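Local coordinates for protein tyrosine--tRNA ligase, mitochondrial (Coccidioides posadasii, PDB 5IJX) that probably catalyses the ATP-dependent attachment of tyrosine to mitochondrial tRNA(Tyr), this chain being the catalytic part of the enzyme, with tyrosine bound, at residues A[72-77]-A[131-136]; A[105-110]-A[168-173]; A[66-71]-A[235-240]; A[79-84]-A[302-307]. All coordinates share one frame; numbering follows the deposited sequence.

Contact 1 (A[72-77]-A[131-136]); sequences VDPTAP and ANIANI. With TYR (tyrosine), chain B.
Pro74 and Pro77 lie against one side of helix 126-154, meeting Asn132, Ile133 and Ile136 with carbon and Asn135 with a carbonyl. The ring of Pro74 brings CG to CG1 of Ile133, 3.4 Å away. Next to it CD1 of Ile136 lies 3.8 Å from Pro74 CA and also reaches the carbonyl oxygen of Ala76. Asn132 packs alongside that same carbonyl, with its CB 3.4 Å from Ala76 O, while its OD1 rests on the CA of Pro77. One hydrogen bond crosses the contact, Asn135 ND2 to Pro77 O at 2.9 Å. CG of Asn135, anti to the backbone N (chi1 -165°), takes the amide over to Pro77. The bond is bent, 133° at the hydrogen, and the acceptor lies 31° off the amide plane. The same ND2 makes a weak bond to Asp305 OD2. Pro74, which centres an inverse gamma turn, directly follows Asp73 of the tyrosine pocket, whose OD1 is 3.4 Å from CD2 of the bound tyrosine. Thr108 and Tyr217 each bind one carboxylate oxygen of Asp73. The chemistry thus divides in two: a mixed seat, Pro74 on isoleucine carbon and the 76-77 carbonyls against asparagine, and, nearby, a carboxylate held by hydroxyls beside the substrate.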
loop_
_atom_site.group_PDB
_atom_site.type_symbol
_atom_site.label_atom_id
_atom_site.label_comp_id
_atom_site.label_asym_id
_atom_site.label_seq_id
_atom_site.Cartn_x
_atom_site.Cartn_y
_atom_site.Cartn_z
ATOM N N VAL A 72 -17.322 11.678 2.472
ATOM C CA VAL A 72 -16.900 12.877 3.182
ATOM C C VAL A 72 -15.763 12.501 4.115
ATOM O O VAL A 72 -15.867 11.527 4.871
ATOM C CB VAL A 72 -18.056 13.514 3.970
ATOM C CG1 VAL A 72 -17.566 14.744 4.718
ATOM C CG2 VAL A 72 -19.177 13.887 3.031
ATOM N N ASP A 73 -14.682 13.273 4.066
ATOM C CA ASP A 73 -13.578 13.079 4.988
ATOM C C ASP A 73 -13.847 13.860 6.267
ATOM O O ASP A 73 -13.990 15.088 6.208
ATOM C CB ASP A 73 -12.269 13.529 4.365
ATOM C CG ASP A 73 -11.429 12.364 3.866
ATOM O OD1 ASP A 73 -11.976 11.249 3.709
ATOM O OD2 ASP A 73 -10.218 12.568 3.630
ATOM N N PRO A 74 -13.939 13.204 7.433
ATOM C CA PRO A 74 -14.194 13.944 8.676
ATOM C C PRO A 74 -13.037 14.848 9.077
ATOM O O PRO A 74 -12.357 14.594 10.076
ATOM C CB PRO A 74 -14.413 12.824 9.700
ATOM C CG PRO A 74 -13.601 11.695 9.159
ATOM C CD PRO A 74 -13.834 11.758 7.686
ATOM N N THR A 75 -12.798 15.903 8.297
ATOM C CA THR A 75 -11.820 16.928 8.641
ATOM C C THR A 75 -12.504 18.214 9.092
ATOM O O THR A 75 -11.938 19.304 8.984
ATOM C CB THR A 75 -10.890 17.199 7.460
ATOM O OG1 THR A 75 -11.647 17.706 6.355
ATOM C CG2 THR A 75 -10.183 15.919 7.045
ATOM N N ALA A 76 -13.728 18.088 9.603
ATOM C CA ALA A 76 -14.498 19.184 10.142
ATOM C C ALA A 76 -15.285 18.596 11.301
ATOM O O ALA A 76 -15.711 17.435 11.217
ATOM C CB ALA A 76 -15.449 19.802 9.110
ATOM N N PRO A 77 -15.498 19.347 12.383
ATOM C CA PRO A 77 -16.280 18.799 13.499
ATOM C C PRO A 77 -17.733 18.550 13.138
ATOM O O PRO A 77 -18.402 17.763 13.819
ATOM C CB PRO A 77 -16.145 19.878 14.576
ATOM C CG PRO A 77 -16.081 21.140 13.780
ATOM C CD PRO A 77 -15.259 20.792 12.552
ATOM N N ALA A 131 -13.704 12.533 17.414
ATOM C CA ALA A 131 -14.926 13.280 17.689
ATOM C C ALA A 131 -15.610 13.698 16.393
ATOM O O ALA A 131 -16.830 13.551 16.246
ATOM C CB ALA A 131 -14.608 14.500 18.553
ATOM N N ASN A 132 -14.838 14.221 15.437
ATOM C CA ASN A 132 -15.407 14.581 14.141
ATOM C C ASN A 132 -16.136 13.395 13.518
ATOM O O ASN A 132 -17.277 13.521 13.054
ATOM C CB ASN A 132 -14.303 15.085 13.207
ATOM C CG ASN A 132 -13.558 16.278 13.772
ATOM O OD1 ASN A 132 -13.997 16.898 14.740
ATOM N ND2 ASN A 132 -12.425 16.608 13.166
ATOM N N ILE A 133 -15.487 12.228 13.506
ATOM C CA ILE A 133 -16.111 11.027 12.960
ATOM C C ILE A 133 -17.431 10.748 13.664
ATOM O O ILE A 133 -18.448 10.471 13.022
ATOM C CB ILE A 133 -15.154 9.826 13.071
ATOM C CG1 ILE A 133 -13.963 10.005 12.128
ATOM C CG2 ILE A 133 -15.882 8.533 12.735
ATOM C CD1 ILE A 133 -12.835 9.020 12.355
ATOM N N ALA A 134 -17.432 10.792 14.998
ATOM C CA ALA A 134 -18.651 10.489 15.740
ATOM C C ALA A 134 -19.776 11.448 15.365
ATOM O O ALA A 134 -20.901 11.024 15.066
ATOM C CB ALA A 134 -18.373 10.538 17.242
ATOM N N ASN A 135 -19.487 12.751 15.363
ATOM C CA ASN A 135 -20.537 13.736 15.131
ATOM C C ASN A 135 -21.082 13.639 13.709
ATOM O O ASN A 135 -22.301 13.660 13.501
ATOM C CB ASN A 135 -20.011 15.143 15.419
ATOM C CG ASN A 135 -21.128 16.167 15.551
ATOM O OD1 ASN A 135 -21.944 16.099 16.472
ATOM N ND2 ASN A 135 -21.162 17.127 14.636
ATOM N N ILE A 136 -20.198 13.526 12.714
ATOM C CA ILE A 136 -20.668 13.420 11.334
ATOM C C ILE A 136 -21.418 12.110 11.128
ATOM O O ILE A 136 -22.391 12.047 10.365
ATOM C CB ILE A 136 -19.496 13.567 10.348
ATOM C CG1 ILE A 136 -18.846 14.944 10.511
ATOM C CG2 ILE A 136 -19.984 13.367 8.914
ATOM C CD1 ILE A 136 -17.685 15.210 9.574
HETATM N N TYR B . -12.241 13.086 -1.096
HETATM C CA TYR B . -13.425 13.429 -0.318
HETATM C C TYR B . -13.264 14.802 0.335
HETATM O O TYR B . -14.243 15.493 0.632
HETATM C CB TYR B . -13.686 12.365 0.754
HETATM C CG TYR B . -13.803 10.947 0.223
HETATM C CD1 TYR B . -14.413 10.683 -0.998
HETATM C CD2 TYR B . -13.302 9.873 0.947
HETATM C CE1 TYR B . -14.519 9.388 -1.480
HETATM C CE2 TYR B . -13.403 8.577 0.473
HETATM C CZ TYR B . -14.011 8.338 -0.740
HETATM O OH TYR B . -14.111 7.047 -1.208
HETATM O OXT TYR B . -12.146 15.256 0.583
#

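Contact 2 (A[105-110]-A[168-173])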
loop_
_atom_site.group_PDB
_atom_site.type_symbol
_atom_site.label_atom_id
_atom_site.label_comp_id
_atom_site.label_asym_id
_atom_site.label_seq_id
_atom_site.Cartn_x
_atom_site.Cartn_y
_atom_site.Cartn_z
ATOM N N GLY A 105 -15.032 8.939 5.518
ATOM C CA GLY A 105 -13.645 8.607 5.250
ATOM C C GLY A 105 -12.820 8.439 6.508
ATOM O O GLY A 105 -11.924 9.242 6.784
ATOM N N GLY A 106 -13.106 7.385 7.276
ATOM C CA GLY A 106 -12.413 7.192 8.539
ATOM C C GLY A 106 -10.907 7.096 8.379
ATOM O O GLY A 106 -10.152 7.699 9.147
ATOM N N SER A 107 -10.449 6.336 7.384
ATOM C CA SER A 107 -9.021 6.145 7.161
ATOM C C SER A 107 -8.429 7.202 6.238
ATOM O O SER A 107 -7.337 7.715 6.505
ATOM C CB SER A 107 -8.764 4.755 6.579
ATOM O OG SER A 107 -8.967 3.757 7.562
ATOM N N THR A 108 -9.131 7.532 5.153
ATOM C CA THR A 108 -8.638 8.544 4.227
ATOM C C THR A 108 -8.407 9.880 4.923
ATOM O O THR A 108 -7.504 10.632 4.539
ATOM C CB THR A 108 -9.626 8.706 3.072
ATOM O OG1 THR A 108 -10.960 8.802 3.589
ATOM C CG2 THR A 108 -9.538 7.522 2.125
ATOM N N ALA A 109 -9.204 10.193 5.948
ATOM C CA ALA A 109 -9.065 11.476 6.629
ATOM C C ALA A 109 -7.783 11.554 7.449
ATOM O O ALA A 109 -7.280 12.655 7.700
ATOM C CB ALA A 109 -10.275 11.728 7.523
ATOM N N LYS A 110 -7.248 10.412 7.890
ATOM C CA LYS A 110 -5.971 10.427 8.592
ATOM C C LYS A 110 -4.833 10.888 7.693
ATOM O O LYS A 110 -3.787 11.295 8.205
ATOM C CB LYS A 110 -5.666 9.039 9.155
ATOM N N ASN A 168 -18.379 3.342 6.814
ATOM C CA ASN A 168 -17.115 3.999 7.124
ATOM C C ASN A 168 -16.014 3.156 6.504
ATOM O O ASN A 168 -15.929 1.953 6.775
ATOM C CB ASN A 168 -16.916 4.143 8.636
ATOM C CG ASN A 168 -15.656 4.909 8.991
ATOM O OD1 ASN A 168 -14.638 4.812 8.305
ATOM N ND2 ASN A 168 -15.720 5.677 10.069
ATOM N N ASN A 169 -15.176 3.776 5.669
ATOM C CA ASN A 169 -14.278 2.986 4.837
ATOM C C ASN A 169 -13.269 2.199 5.660
ATOM O O ASN A 169 -12.794 1.154 5.198
ATOM C CB ASN A 169 -13.561 3.872 3.813
ATOM C CG ASN A 169 -12.736 4.962 4.451
ATOM O OD1 ASN A 169 -12.515 4.972 5.663
ATOM N ND2 ASN A 169 -12.265 5.895 3.630
ATOM N N ASN A 170 -12.946 2.646 6.872
ATOM C CA ASN A 170 -12.046 1.826 7.673
ATOM C C ASN A 170 -12.704 0.536 8.142
ATOM O O ASN A 170 -12.035 -0.281 8.784
ATOM C CB ASN A 170 -11.494 2.617 8.863
ATOM C CG ASN A 170 -12.566 3.115 9.800
ATOM O OD1 ASN A 170 -13.635 2.519 9.930
ATOM N ND2 ASN A 170 -12.278 4.222 10.470
ATOM N N THR A 171 -13.985 0.325 7.833
ATOM C CA THR A 171 -14.558 -1.009 7.957
ATOM C C THR A 171 -13.726 -2.030 7.195
ATOM O O THR A 171 -13.647 -3.195 7.603
ATOM C CB THR A 171 -16.003 -1.015 7.443
ATOM O OG1 THR A 171 -16.821 -0.202 8.294
ATOM C CG2 THR A 171 -16.566 -2.431 7.412
ATOM N N TRP A 172 -13.102 -1.619 6.083
ATOM C CA TRP A 172 -12.244 -2.515 5.322
ATOM C C TRP A 172 -10.772 -2.127 5.334
ATOM O O TRP A 172 -9.929 -2.991 5.076
ATOM C CB TRP A 172 -12.723 -2.621 3.864
ATOM C CG TRP A 172 -12.941 -1.319 3.139
ATOM C CD1 TRP A 172 -12.009 -0.587 2.463
ATOM C CD2 TRP A 172 -14.184 -0.618 2.988
ATOM N NE1 TRP A 172 -12.591 0.530 1.910
ATOM C CE2 TRP A 172 -13.925 0.535 2.220
ATOM C CE3 TRP A 172 -15.488 -0.851 3.436
ATOM C CZ2 TRP A 172 -14.920 1.450 1.887
ATOM C CZ3 TRP A 172 -16.475 0.060 3.107
ATOM C CH2 TRP A 172 -16.185 1.197 2.340
ATOM N N TRP A 173 -10.432 -0.873 5.633
ATOM C CA TRP A 173 -9.023 -0.509 5.724
ATOM C C TRP A 173 -8.381 -0.984 7.020
ATOM O O TRP A 173 -7.151 -1.070 7.090
ATOM C CB TRP A 173 -8.843 1.003 5.589
ATOM C CG TRP A 173 -9.085 1.506 4.203
ATOM C CD1 TRP A 173 -10.052 2.379 3.803
ATOM C CD2 TRP A 173 -8.348 1.156 3.026
ATOM N NE1 TRP A 173 -9.962 2.598 2.449
ATOM C CE2 TRP A 173 -8.923 1.857 1.949
ATOM C CE3 TRP A 173 -7.256 0.318 2.779
ATOM C CZ2 TRP A 173 -8.443 1.750 0.647
ATOM C CZ3 TRP A 173 -6.783 0.211 1.487
ATOM C CH2 TRP A 173 -7.376 0.923 0.437
#
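Asn168 OD1 faces Gly106 N at 3.2 Å, a weak bond with 126° at the hydrogen. That oxygen also accepts from Asn170 N in a capping bond where the chain turns into helix 170-173, and Asn168 O takes both the N and the OG1 of Thr171. Asn169 carries most of the polar contact. Its CG sits between its own backbone N and carbonyl carbon (chi1 60°), which turns the amide across to the 105-110 loop. OD1 receives Ser107 N at 3.0 Å on a lone pair, in the carbonyl plane and almost straight at 176°. On the other arm, ND2 points in the amide plane to Thr108 OG1 at 3.2 Å, and it also reaches Asp224 OD2. Asn170 then lays its CB against Ser107 OG, with ND2 3.5 Å from the CA of Gly106. Trp173 closes the contact: its CB is 3.4 Å from Ser107 OG, and its NE1, like that of Trp172, bonds to Asp224 OD1. Lys179 and Leu178 of the second subunit pack on Ser107 and Trp173. Since Thr108 OG1 accepts from Asn169 while also bonded to Asp73 OD1, its own proton would be expected to go to Asp73. The buried amide of Asn169 is bonded through both its oxygen and its nitrogen, consistent with its fixing the direction of a hydroxyl in the tyrosine pocket.

Contact 3 (A[66-71]-A[235-240]). With TYR (tyrosine), chain B.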
loop_
_atom_site.group_PDB
_atom_site.type_symbol
_atom_site.label_atom_id
_atom_site.label_comp_id
_atom_site.label_asym_id
_atom_site.label_seq_id
_atom_site.Cartn_x
_atom_site.Cartn_y
_atom_site.Cartn_z
ATOM N N VAL A 66 -29.128 0.605 -10.083
ATOM C CA VAL A 66 -27.739 0.678 -9.640
ATOM C C VAL A 66 -27.642 1.431 -8.319
ATOM O O VAL A 66 -28.652 1.893 -7.776
ATOM C CB VAL A 66 -26.848 1.341 -10.707
ATOM C CG1 VAL A 66 -26.838 0.509 -11.982
ATOM C CG2 VAL A 66 -27.309 2.767 -10.992
ATOM N N GLY A 67 -26.423 1.564 -7.804
ATOM C CA GLY A 67 -26.186 2.229 -6.537
ATOM C C GLY A 67 -25.292 3.443 -6.700
ATOM O O GLY A 67 -24.450 3.500 -7.597
ATOM N N PHE A 68 -25.485 4.418 -5.815
ATOM C CA PHE A 68 -24.711 5.650 -5.791
ATOM C C PHE A 68 -24.028 5.777 -4.437
ATOM O O PHE A 68 -24.504 5.232 -3.436
ATOM C CB PHE A 68 -25.607 6.880 -6.034
ATOM C CG PHE A 68 -26.385 6.830 -7.323
ATOM C CD1 PHE A 68 -26.140 7.749 -8.329
ATOM C CD2 PHE A 68 -27.363 5.872 -7.525
ATOM C CE1 PHE A 68 -26.852 7.707 -9.514
ATOM C CE2 PHE A 68 -28.075 5.825 -8.707
ATOM C CZ PHE A 68 -27.820 6.744 -9.703
ATOM N N TYR A 69 -22.910 6.499 -4.397
ATOM C CA TYR A 69 -22.262 6.756 -3.119
ATOM C C TYR A 69 -21.468 8.051 -3.189
ATOM O O TYR A 69 -20.949 8.431 -4.243
ATOM C CB TYR A 69 -21.361 5.583 -2.687
ATOM C CG TYR A 69 -19.879 5.744 -2.971
ATOM C CD1 TYR A 69 -19.035 6.341 -2.041
ATOM C CD2 TYR A 69 -19.318 5.271 -4.150
ATOM C CE1 TYR A 69 -17.681 6.480 -2.286
ATOM C CE2 TYR A 69 -17.963 5.408 -4.404
ATOM C CZ TYR A 69 -17.150 6.014 -3.467
ATOM O OH TYR A 69 -15.801 6.154 -3.709
ATOM N N ALA A 70 -21.403 8.736 -2.047
ATOM C CA ALA A 70 -20.604 9.938 -1.873
ATOM C C ALA A 70 -19.826 9.816 -0.572
ATOM O O ALA A 70 -20.305 9.233 0.404
ATOM C CB ALA A 70 -21.473 11.206 -1.852
ATOM N N GLY A 71 -18.620 10.364 -0.566
ATOM C CA GLY A 71 -17.719 10.247 0.572
ATOM C C GLY A 71 -17.370 11.602 1.144
ATOM O O GLY A 71 -17.146 12.560 0.402
ATOM N N VAL A 235 -22.017 4.220 -9.446
ATOM C CA VAL A 235 -21.882 5.652 -9.681
ATOM C C VAL A 235 -21.296 6.291 -8.432
ATOM O O VAL A 235 -21.810 6.081 -7.327
ATOM C CB VAL A 235 -23.234 6.301 -10.031
ATOM C CG1 VAL A 235 -23.034 7.755 -10.432
ATOM C CG2 VAL A 235 -23.929 5.526 -11.139
ATOM N N GLN A 236 -20.230 7.069 -8.601
ATOM C CA GLN A 236 -19.687 7.867 -7.507
ATOM C C GLN A 236 -20.058 9.327 -7.720
ATOM O O GLN A 236 -19.863 9.870 -8.813
ATOM C CB GLN A 236 -18.167 7.726 -7.388
ATOM C CG GLN A 236 -17.612 8.393 -6.119
ATOM C CD GLN A 236 -16.097 8.305 -5.961
ATOM O OE1 GLN A 236 -15.523 8.976 -5.104
ATOM N NE2 GLN A 236 -15.448 7.477 -6.772
ATOM N N VAL A 237 -20.589 9.953 -6.675
ATOM C CA VAL A 237 -21.023 11.343 -6.715
ATOM C C VAL A 237 -20.101 12.160 -5.825
ATOM O O VAL A 237 -19.721 11.715 -4.735
ATOM C CB VAL A 237 -22.487 11.490 -6.259
ATOM C CG1 VAL A 237 -22.950 12.929 -6.432
ATOM C CG2 VAL A 237 -23.385 10.526 -7.026
ATOM N N GLY A 238 -19.749 13.358 -6.283
ATOM C CA GLY A 238 -18.919 14.228 -5.474
ATOM C C GLY A 238 -19.050 15.671 -5.908
ATOM O O GLY A 238 -19.749 15.998 -6.869
ATOM N N GLY A 239 -18.373 16.540 -5.165
ATOM C CA GLY A 239 -18.252 17.922 -5.571
ATOM C C GLY A 239 -17.402 18.060 -6.818
ATOM O O GLY A 239 -16.694 17.142 -7.237
ATOM N N SER A 240 -17.481 19.243 -7.430
ATOM C CA SER A 240 -16.709 19.494 -8.642
ATOM C C SER A 240 -15.229 19.205 -8.420
ATOM O O SER A 240 -14.583 18.557 -9.252
ATOM C CB SER A 240 -16.911 20.936 -9.102
ATOM O OG SER A 240 -16.298 21.150 -10.360
HETATM N N TYR B . -12.241 13.086 -1.096
HETATM C CA TYR B . -13.425 13.429 -0.318
HETATM C C TYR B . -13.264 14.802 0.335
HETATM O O TYR B . -14.243 15.493 0.632
HETATM C CB TYR B . -13.686 12.365 0.754
HETATM C CG TYR B . -13.803 10.947 0.223
HETATM C CD1 TYR B . -14.413 10.683 -0.998
HETATM C CD2 TYR B . -13.302 9.873 0.947
HETATM C CE1 TYR B . -14.519 9.388 -1.480
HETATM C CE2 TYR B . -13.403 8.577 0.473
HETATM C CZ TYR B . -14.011 8.338 -0.740
HETATM O OH TYR B . -14.111 7.047 -1.208
HETATM O OXT TYR B . -12.146 15.256 0.583
#
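Gln236 crosses the Tyr69 side chain at a slant, on the sheet face to which both project. Its CB is 3.8 Å from Tyr69 CE2, and CG comes to 3.5 Å from the same ring carbon. The chain is extended, with CG anti to the backbone N (chi1 -172°), which carries it outward toward the phenol end: CD lies 3.1 Å from Tyr69 OH. At the tip, OE1 is bonded to Gln221 NE2, and NE2 of Gln236 lies 3.4 Å from Tyr69 OH. Amide and ring planes are only 23° apart. Tyr69 OH in turn shares a hydrogen bond of 3.1 Å with the phenol OH of the bound tyrosine; that ligand oxygen lies at the edge of the Tyr69 ring, in its plane. The strands themselves run parallel: Val235 N bonds to Gly67 O, Tyr69 N to Val235 O, and Val237 N to Tyr69 O at 2.9 Å. The other face carries Phe68 and Val235 side by side, with Val235 CG2 over one face of the ring; helices 54-63 and 84-95 pack there. Neighbouring parallel strands with helices against them, and the substrate held near their C-terminal ends, are typical of the Rossmann-type catalytic core of class I synthetases, here forming the phenol end of the tyrosine pocket.

Contact 4 (A[79-84]-A[302-307])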
loop_
_atom_site.group_PDB
_atom_site.type_symbol
_atom_site.label_atom_id
_atom_site.label_comp_id
_atom_site.label_asym_id
_atom_site.label_seq_id
_atom_site.Cartn_x
_atom_site.Cartn_y
_atom_site.Cartn_z
ATOM N N LEU A 79 -20.716 18.693 9.515
ATOM C CA LEU A 79 -20.992 18.994 8.123
ATOM C C LEU A 79 -21.447 20.444 7.980
ATOM O O LEU A 79 -21.914 21.078 8.931
ATOM C CB LEU A 79 -22.071 18.061 7.569
ATOM C CG LEU A 79 -21.771 16.562 7.572
ATOM C CD1 LEU A 79 -23.025 15.782 7.204
ATOM C CD2 LEU A 79 -20.636 16.236 6.614
ATOM N N HIS A 80 -21.296 20.967 6.768
ATOM C CA HIS A 80 -21.804 22.276 6.396
ATOM C C HIS A 80 -22.619 22.116 5.122
ATOM O O HIS A 80 -22.621 21.056 4.491
ATOM C CB HIS A 80 -20.668 23.288 6.199
ATOM C CG HIS A 80 -19.530 22.764 5.380
ATOM N ND1 HIS A 80 -19.408 23.007 4.029
ATOM C CD2 HIS A 80 -18.463 22.005 5.724
ATOM C CE1 HIS A 80 -18.313 22.422 3.577
ATOM N NE2 HIS A 80 -17.722 21.807 4.585
ATOM N N ILE A 81 -23.326 23.182 4.742
ATOM C CA ILE A 81 -24.187 23.094 3.572
ATOM C C ILE A 81 -23.390 22.723 2.327
ATOM O O ILE A 81 -23.950 22.153 1.385
ATOM C CB ILE A 81 -24.968 24.416 3.385
ATOM C CG1 ILE A 81 -24.026 25.578 3.064
ATOM C CG2 ILE A 81 -25.779 24.715 4.644
ATOM C CD1 ILE A 81 -24.745 26.901 2.808
ATOM N N GLY A 82 -22.082 22.993 2.317
ATOM C CA GLY A 82 -21.274 22.674 1.151
ATOM C C GLY A 82 -21.351 21.210 0.759
ATOM O O GLY A 82 -21.391 20.877 -0.429
ATOM N N HIS A 83 -21.362 20.314 1.747
ATOM C CA HIS A 83 -21.417 18.884 1.466
ATOM C C HIS A 83 -22.760 18.428 0.910
ATOM O O HIS A 83 -22.869 17.271 0.491
ATOM C CB HIS A 83 -21.138 18.076 2.736
ATOM C CG HIS A 83 -19.806 18.351 3.362
ATOM N ND1 HIS A 83 -18.619 17.923 2.808
ATOM C CD2 HIS A 83 -19.477 18.984 4.511
ATOM C CE1 HIS A 83 -17.615 18.295 3.581
ATOM N NE2 HIS A 83 -18.109 18.940 4.622
HETATM N N MSE A 84 -23.774 19.286 0.893
HETATM C CA MSE A 84 -25.143 18.803 0.750
HETATM C C MSE A 84 -25.536 18.390 -0.664
HETATM O O MSE A 84 -26.366 17.498 -0.829
HETATM C CB MSE A 84 -26.123 19.865 1.262
HETATM C CG MSE A 84 -26.228 19.900 2.781
HETATM SE SE MSE A 84 -26.736 18.178 3.543
HETATM C CE MSE A 84 -28.219 17.756 2.349
ATOM N N VAL A 302 -21.627 27.519 6.914
ATOM C CA VAL A 302 -22.839 27.293 7.695
ATOM C C VAL A 302 -22.884 25.815 8.059
ATOM O O VAL A 302 -23.020 24.953 7.182
ATOM C CB VAL A 302 -24.100 27.712 6.928
ATOM C CG1 VAL A 302 -25.310 27.694 7.852
ATOM C CG2 VAL A 302 -23.918 29.093 6.305
ATOM N N TRP A 303 -22.780 25.522 9.351
ATOM C CA TRP A 303 -22.761 24.155 9.844
ATOM C C TRP A 303 -24.174 23.580 9.925
ATOM O O TRP A 303 -25.178 24.290 9.816
ATOM C CB TRP A 303 -22.096 24.096 11.218
ATOM C CG TRP A 303 -20.775 24.785 11.255
ATOM C CD1 TRP A 303 -20.518 26.039 11.721
ATOM C CD2 TRP A 303 -19.526 24.262 10.793
ATOM N NE1 TRP A 303 -19.183 26.330 11.583
ATOM C CE2 TRP A 303 -18.551 25.254 11.016
ATOM C CE3 TRP A 303 -19.135 23.051 10.217
ATOM C CZ2 TRP A 303 -17.213 25.072 10.682
ATOM C CZ3 TRP A 303 -17.805 22.872 9.886
ATOM C CH2 TRP A 303 -16.860 23.877 10.120
ATOM N N LEU A 304 -24.237 22.263 10.118
ATOM C CA LEU A 304 -25.488 21.557 10.351
ATOM C C LEU A 304 -25.633 21.089 11.791
ATOM O O LEU A 304 -26.673 20.523 12.144
ATOM C CB LEU A 304 -25.602 20.357 9.402
ATOM C CG LEU A 304 -25.404 20.665 7.915
ATOM C CD1 LEU A 304 -25.674 19.429 7.074
ATOM C CD2 LEU A 304 -26.288 21.820 7.462
ATOM N N ASP A 305 -24.616 21.299 12.623
ATOM C CA ASP A 305 -24.708 21.020 14.050
ATOM C C ASP A 305 -25.439 22.171 14.732
ATOM O O ASP A 305 -25.024 23.330 14.618
ATOM C CB ASP A 305 -23.309 20.838 14.635
ATOM C CG ASP A 305 -23.323 20.210 16.015
ATOM O OD1 ASP A 305 -24.220 20.539 16.820
ATOM O OD2 ASP A 305 -22.429 19.384 16.296
ATOM N N LYS A 306 -26.530 21.857 15.433
ATOM C CA LYS A 306 -27.321 22.907 16.065
ATOM C C LYS A 306 -26.492 23.710 17.062
ATOM O O LYS A 306 -26.777 24.889 17.298
ATOM C CB LYS A 306 -28.542 22.303 16.759
ATOM C CG LYS A 306 -29.793 23.163 16.668
ATOM N N ASP A 307 -25.464 23.095 17.649
ATOM C CA ASP A 307 -24.617 23.775 18.621
ATOM C C ASP A 307 -23.634 24.747 17.981
ATOM O O ASP A 307 -23.030 25.549 18.700
ATOM C CB ASP A 307 -23.843 22.747 19.451
ATOM C CG ASP A 307 -24.743 21.940 20.368
ATOM O OD1 ASP A 307 -25.805 22.460 20.773
ATOM O OD2 ASP A 307 -24.386 20.786 20.687
#
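His80, whose CG stands between its backbone N and carbonyl carbon (chi1 46°), turns its ring toward Trp303, with CD2 4.3 Å from Trp303 CZ3; Leu304 has CG anti to its carbonyl carbon (chi1 -53°), which sends its branches to Leu79 and Ile81. The backbones meet in a single bridge centred on His80 and Trp303. Leu304 N donates to Leu79 O at 2.9 Å, and Ile81 N donates to Val302 O at 3.0 Å, the latter arriving nearly in line with the carbonyl. Leu79 O also lies 3.6 Å from CE3 at the edge of the Trp303 indole, near its plane. The branches of Leu304 divide the apolar part between them: CD1 meets both Leu79 CB and the selenium of the selenomethionine Met84, each at 3.9 Å, while CD2 meets Ile81 CG2. That methyl also packs on Val302 CB at 4.1 Å, and Tyr317 of helix 311-319 touches both Ile81 and Val302. The His80 ring has CD2 of His83 over one face, and its ND1 accepts a weak bond from Gly82 N. Leu79 also rests on Ile136 and Leu140 of helix 126-154. Residues 80-83 read His-Ile-Gly-His and lie in the connection from strand 67-72 to helix 84-95, just before the helix, as the HIGH signature of class I synthetases does. The partner loop follows unmodelled residues 294-300, probably part of the KMSKS-type loop, so the contact joins the HIGH turn to the chain just after it; in class I synthetases these two signatures serve ATP binding.

Overall arrangement
Contacts 1 and 2, with centres 12 Å apart, are joined directly: Asp73 OD1 lies 2.7 Å from Thr108 OG1, and Val72 O is 2.8 Å from Gly105 N. Contact 3 runs into contact 1 along the chain, since residue 71 leads straight to 72, and both touch the bound tyrosine, contact 3 at the phenol OH and along to CB, contact 1 at the ring and CB through Asp73. Contact 4 adjoins contact 1, centres 11 Å apart, with Val72 CG1 3.7 Å from His83 CE1. Contacts 2 and 4 do not touch, their nearest atoms being about 9 Å apart. Contact 1 thus bridges the substrate pocket and the HIGH region, where the His80 side chain is about 8 Å from the tyrosine.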